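Local coordinates for protein catechol 1,2-dioxygenase (Acinetobacter sp., PDB 1DMH) that catalyses the iron(III)-dependent intradiol ring cleavage of catechol by O2 to cis,cis-muconate, the first step of catechol breakdown in the beta-ketoadipate pathway, at residues Ile140-Ala143 and Asp144-Leu148; Gly171-Gln174 and Ala175-Arg179; Ile183-Glu186 and Asn187-Arg191. All coordinates share one frame; numbering follows the deposited sequence.

Interaction 1: residues Ile140-Ala143 and Asp144-Leu148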
# COMPACT_ATOMS: atom_id res chain seq x y z
N ILE A 140 39.67 -7.31 2.28
CA ILE A 140 38.72 -7.84 1.32
C ILE A 140 39.47 -8.91 0.51
O ILE A 140 40.54 -8.65 -0.00
CB ILE A 140 38.22 -6.75 0.34
CG1 ILE A 140 37.52 -5.64 1.12
CG2 ILE A 140 37.30 -7.38 -0.72
CD1 ILE A 140 36.32 -6.13 1.96
N PHE A 141 38.90 -10.11 0.42
CA PHE A 141 39.51 -11.20 -0.34
C PHE A 141 38.76 -11.53 -1.62
O PHE A 141 37.53 -11.53 -1.62
CB PHE A 141 39.57 -12.47 0.51
CG PHE A 141 40.43 -12.34 1.72
CD1 PHE A 141 41.82 -12.49 1.61
CD2 PHE A 141 39.88 -12.10 2.96
CE1 PHE A 141 42.63 -12.40 2.74
CE2 PHE A 141 40.69 -12.02 4.11
CZ PHE A 141 42.07 -12.16 3.99
N ASP A 142 39.49 -11.81 -2.70
CA ASP A 142 38.84 -12.17 -3.96
C ASP A 142 38.36 -13.61 -3.88
O ASP A 142 38.53 -14.28 -2.85
CB ASP A 142 39.77 -12.00 -5.18
CG ASP A 142 41.01 -12.90 -5.14
OD1 ASP A 142 41.01 -13.99 -4.53
OD2 ASP A 142 42.00 -12.51 -5.79
N ALA A 143 37.77 -14.09 -4.97
CA ALA A 143 37.25 -15.44 -4.97
C ALA A 143 38.31 -16.51 -4.71
O ALA A 143 37.97 -17.64 -4.36
CB ALA A 143 36.50 -15.71 -6.27
N ASP A 144 39.59 -16.17 -4.87
CA ASP A 144 40.66 -17.16 -4.64
C ASP A 144 41.23 -17.13 -3.23
O ASP A 144 42.07 -17.97 -2.89
CB ASP A 144 41.81 -16.96 -5.63
CG ASP A 144 41.38 -17.14 -7.07
OD1 ASP A 144 40.65 -18.11 -7.35
OD2 ASP A 144 41.77 -16.31 -7.91
N GLY A 145 40.79 -16.18 -2.41
CA GLY A 145 41.32 -16.11 -1.06
C GLY A 145 42.52 -15.18 -0.97
O GLY A 145 43.30 -15.22 -0.01
N LYS A 146 42.67 -14.33 -1.98
CA LYS A 146 43.78 -13.38 -2.05
C LYS A 146 43.29 -11.96 -1.78
O LYS A 146 42.22 -11.57 -2.25
CB LYS A 146 44.42 -13.48 -3.44
CG LYS A 146 44.84 -14.91 -3.76
CD LYS A 146 45.32 -15.14 -5.20
CE LYS A 146 45.67 -16.64 -5.38
NZ LYS A 146 46.18 -17.02 -6.74
N PRO A 147 44.06 -11.17 -1.01
CA PRO A 147 43.70 -9.79 -0.67
C PRO A 147 43.42 -9.03 -1.95
O PRO A 147 44.18 -9.12 -2.90
CB PRO A 147 44.95 -9.29 0.05
CG PRO A 147 45.38 -10.52 0.77
CD PRO A 147 45.36 -11.49 -0.39
N LEU A 148 42.34 -8.25 -1.95
CA LEU A 148 41.93 -7.53 -3.14
C LEU A 148 42.03 -6.01 -3.08
O LEU A 148 41.17 -5.35 -2.49
CB LEU A 148 40.47 -7.89 -3.47
CG LEU A 148 39.92 -8.28 -4.85
CD1 LEU A 148 38.41 -8.01 -4.84
CD2 LEU A 148 40.57 -7.50 -5.96
O HOH W 1 43.60 -10.53 -5.45
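The carboxylate of D142 lies across the backbone of D144-K146 and pins it with one oxygen. D142 OD1 takes the N-H of D144 at 2.6 Å, which makes an Asx turn, and that of K146 N at 3.1 Å; the two donors come from opposite faces of the carboxylate plane. A chi1 of 63°, with CG wedged between the backbone N and the carbonyl carbon, folds the group over the chain. A water donates to D142 OD2 and to P147 O, tying the other oxygen to the returning chain. Beneath this runs a type I turn from D142 to G145, closed by G145 N to D142 O at 3.0 Å. D142 N to K146 O, 2.8 Å and nearly straight at 169°, adds a G1 bulge, G145 holding the positive-phi position. F141 and P147 form a single backbone bridge, and L148 N donates to I140 O at 2.7 Å. F141 CE1 rests 3.9 Å from P147 CG, and L148 CG sits 3.7 Å from D142 CB. D144 is salt-bridged to R294. The loop follows strand 133-141, which runs between strands 189-195 and 283-291: I140 bonds to G188, and F141 to L290 and L292.

Interaction 2: residues Gly171-Gln174 and Ala175-Arg179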
# COMPACT_ATOMS: atom_id res chain seq x y z
N GLY A 171 15.94 16.23 12.77
CA GLY A 171 16.63 17.36 12.17
C GLY A 171 17.98 16.95 11.62
O GLY A 171 18.79 16.36 12.33
N GLU A 172 18.32 17.32 10.42
CA GLU A 172 19.44 16.87 9.60
C GLU A 172 20.75 16.91 10.39
O GLU A 172 21.23 17.75 11.15
CB GLU A 172 19.56 17.71 8.33
CG GLU A 172 18.33 17.66 7.44
CD GLU A 172 18.47 18.52 6.20
OE1 GLU A 172 19.54 19.15 6.03
OE2 GLU A 172 17.52 18.55 5.39
N GLN A 173 21.52 15.81 9.98
CA GLN A 173 22.86 15.54 10.39
C GLN A 173 23.59 16.06 9.19
O GLN A 173 22.98 16.38 8.17
CB GLN A 173 23.09 14.04 10.51
CG GLN A 173 22.37 13.36 11.63
CD GLN A 173 22.71 11.89 11.70
OE1 GLN A 173 23.81 11.48 11.34
NE2 GLN A 173 21.78 11.08 12.20
N GLN A 174 24.90 16.14 9.29
CA GLN A 174 25.68 16.59 8.17
C GLN A 174 25.37 15.57 7.08
O GLN A 174 25.15 14.39 7.37
CB GLN A 174 27.15 16.55 8.53
CG GLN A 174 28.08 17.11 7.49
CD GLN A 174 29.51 17.11 7.96
OE1 GLN A 174 29.82 17.64 9.03
NE2 GLN A 174 30.40 16.50 7.18
N ALA A 175 25.31 16.02 5.83
CA ALA A 175 25.02 15.10 4.74
C ALA A 175 26.07 14.00 4.79
O ALA A 175 27.23 14.26 5.11
CB ALA A 175 25.07 15.83 3.39
N PHE A 176 25.65 12.77 4.48
CA PHE A 176 26.53 11.59 4.49
C PHE A 176 27.25 11.28 5.81
O PHE A 176 28.27 10.59 5.81
CB PHE A 176 27.55 11.66 3.35
CG PHE A 176 26.93 11.75 1.99
CD1 PHE A 176 26.35 10.63 1.41
CD2 PHE A 176 26.86 12.97 1.32
CE1 PHE A 176 25.69 10.73 0.17
CE2 PHE A 176 26.21 13.09 0.08
CZ PHE A 176 25.62 11.97 -0.49
N ASN A 177 26.74 11.80 6.92
CA ASN A 177 27.34 11.51 8.21
C ASN A 177 27.21 9.99 8.38
O ASN A 177 26.13 9.43 8.12
CB ASN A 177 26.57 12.21 9.34
CG ASN A 177 27.27 12.10 10.69
OD1 ASN A 177 26.62 12.07 11.74
ND2 ASN A 177 28.60 12.07 10.67
N MET A 178 28.31 9.34 8.77
CA MET A 178 28.40 7.89 8.99
C MET A 178 28.11 7.07 7.72
O MET A 178 27.57 5.97 7.79
CB MET A 178 27.47 7.49 10.13
CG MET A 178 27.82 8.21 11.47
SD MET A 178 26.62 7.86 12.79
CE MET A 178 25.11 8.42 11.97
N ARG A 179 28.50 7.62 6.56
CA ARG A 179 28.32 6.96 5.27
C ARG A 179 29.59 7.25 4.45
O ARG A 179 29.86 8.41 4.14
CB ARG A 179 27.10 7.53 4.52
CG ARG A 179 25.73 7.29 5.17
CD ARG A 179 24.63 8.05 4.39
NE ARG A 179 23.29 7.92 4.97
CZ ARG A 179 22.54 6.82 4.89
NH1 ARG A 179 23.00 5.74 4.26
NH2 ARG A 179 21.32 6.81 5.43
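Q173, Q174 and A175 lead into N177 through the first of two overlapping type II beta turns, Q174-N177 and F176-R179, in the loop before strand 179-183. Q174 opens the turn, and A175 and F176 take its corners. The glutamine chain starts off beside its own carbonyl carbon (chi1 -175°), which brings Q174 CG within 3.4 Å of A175 N; the A175 methyl points away from the preceding segment. The backbone closes the turn: N177 N donates to Q174 O at 3.1 Å, from well above the carbonyl plane and with a bent angle of 144°, and N177 CB lies 3.3 Å from the same oxygen. F176 and M178 occupy the third positions with positive phi, although neither is a glycine. Q173 works from the side. Its extended chain crosses that of N177 at about a right angle, Q173 CB coming 4.1 Å from N177 CB, while its NE2 is hydrogen-bonded to D168. The loop lies near the iron site: the side chain of Q173 is about 6 Å from that of the iron ligand Y164, and the side chain of M178 about 11 Å from the iron. A bend at chi3 (-57°) turns the thioether's end back, leaving M178 CE 3.4 Å from Q173 OE1.

Interaction 3: residues Ile183-Glu186 and Asn187-Arg191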
# COMPACT_ATOMS: atom_id res chain seq x y z
N ILE A 183 38.07 2.65 -0.91
CA ILE A 183 38.73 1.83 -1.92
C ILE A 183 39.81 1.12 -1.17
O ILE A 183 40.63 1.77 -0.50
CB ILE A 183 39.41 2.70 -3.00
CG1 ILE A 183 38.38 3.65 -3.61
CG2 ILE A 183 40.11 1.80 -4.01
CD1 ILE A 183 37.13 2.96 -4.15
N THR A 184 39.83 -0.21 -1.24
CA THR A 184 40.85 -0.94 -0.53
C THR A 184 42.25 -0.56 -1.04
O THR A 184 42.45 -0.23 -2.21
CB THR A 184 40.61 -2.47 -0.61
OG1 THR A 184 40.52 -2.88 -1.98
CG2 THR A 184 39.30 -2.84 0.11
N ASP A 185 43.22 -0.59 -0.12
CA ASP A 185 44.60 -0.23 -0.43
C ASP A 185 45.39 -1.42 -0.99
O ASP A 185 44.82 -2.50 -1.25
CB ASP A 185 45.27 0.29 0.85
CG ASP A 185 45.36 -0.77 1.94
OD1 ASP A 185 45.29 -1.98 1.63
OD2 ASP A 185 45.53 -0.39 3.12
N GLU A 186 46.70 -1.22 -1.16
CA GLU A 186 47.65 -2.21 -1.71
C GLU A 186 47.59 -3.59 -1.07
O GLU A 186 48.06 -4.56 -1.65
CB GLU A 186 49.10 -1.72 -1.57
CG GLU A 186 49.33 -0.31 -2.04
CD GLU A 186 48.62 0.72 -1.17
OE1 GLU A 186 48.95 0.78 0.05
OE2 GLU A 186 47.73 1.45 -1.68
N ASN A 187 47.04 -3.66 0.13
CA ASN A 187 46.96 -4.94 0.80
C ASN A 187 45.52 -5.39 0.93
O ASN A 187 45.22 -6.28 1.73
CB ASN A 187 47.70 -4.87 2.14
CG ASN A 187 49.17 -4.54 1.94
OD1 ASN A 187 49.81 -5.06 1.02
ND2 ASN A 187 49.70 -3.69 2.80
N GLY A 188 44.64 -4.79 0.15
CA GLY A 188 43.24 -5.17 0.17
C GLY A 188 42.54 -4.82 1.47
O GLY A 188 41.51 -5.43 1.81
N GLN A 189 43.07 -3.83 2.18
CA GLN A 189 42.48 -3.43 3.45
C GLN A 189 41.68 -2.13 3.46
O GLN A 189 41.86 -1.25 2.62
CB GLN A 189 43.58 -3.37 4.51
CG GLN A 189 44.24 -4.72 4.76
CD GLN A 189 45.25 -4.70 5.90
OE1 GLN A 189 46.15 -3.86 5.94
NE2 GLN A 189 45.10 -5.64 6.83
N TYR A 190 40.74 -2.04 4.40
CA TYR A 190 39.93 -0.84 4.58
C TYR A 190 39.98 -0.58 6.08
O TYR A 190 40.12 -1.51 6.88
CB TYR A 190 38.48 -1.07 4.11
CG TYR A 190 37.66 -2.00 5.01
CD1 TYR A 190 37.72 -3.39 4.85
CD2 TYR A 190 36.87 -1.49 6.03
CE1 TYR A 190 37.02 -4.25 5.70
CE2 TYR A 190 36.16 -2.35 6.88
CZ TYR A 190 36.24 -3.72 6.71
OH TYR A 190 35.55 -4.57 7.56
N ARG A 191 39.90 0.67 6.47
CA ARG A 191 39.93 0.98 7.87
C ARG A 191 39.14 2.26 8.05
O ARG A 191 39.31 3.21 7.28
CB ARG A 191 41.37 1.17 8.33
CG ARG A 191 41.51 1.55 9.78
CD ARG A 191 42.98 1.74 10.12
NE ARG A 191 43.18 2.41 11.40
CZ ARG A 191 43.39 1.79 12.57
NH1 ARG A 191 43.44 0.45 12.61
NH2 ARG A 191 43.56 2.51 13.68
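D185 and Q189 face each other across a tight type I turn, D185 to G188, with the hydrogen-bond pattern of a G1 bulge; it connects strands 179-183 and 189-195, which are not paired with each other. From D185 CB, 4.1 Å from Q189 O, the aspartate chain turns inward: with chi1 at 64°, D185 CG stands over the turn, 3.6 Å from that same carbonyl oxygen. OD1 does the gripping. D185 OD1 accepts N187 N, which makes an Asx turn, and Q189 N, each at 2.9 Å; one donor lies above the carboxylate plane and the other below, so a single oxygen binds two backbone amides of the turn. D185 OD2 lies alongside Q189, as near its carbonyl O as its CB (3.8 Å each). The main chain supplies two further bonds. G188 N reaches D185 O at 2.7 Å, and D185 N donates to Q189 O at 3.1 Å, in the carbonyl plane and on a lone pair. G188, at positive phi, is the bulge residue. Next door, T184 is buried, its OG1 held by L148 O and A151 N, with Y190 anchored farther along the strand through its hydroxyl to F288 O. The T184 methyl finishes against the turn, with T184 CG2 3.8 Å from G188 O.

Overall arrangement
Interactions 1 and 3 are twin solutions at the same end of the sheet: each is a type I turn with a G1 bulge, steered by an aspartate and connecting strands that are not partners, with centres 11 Å apart on neighbouring strands, 133-141 and 189-195. They touch directly through L148 O to T184 OG1 and I140 N to G188 O, and I140 packs on T184. Interaction 1 is the more exposed, with a bridging water and an outside salt bridge from D144 to R294; interaction 3 is partly buried, with T184 and Y190 tucked inward. Interaction 2 stands apart, 32 and 24 Å from the others by centres, though its sequence leads almost straight into interaction 3. Near the iron site, it relies on paired type II turns rather than a carboxylate clamp.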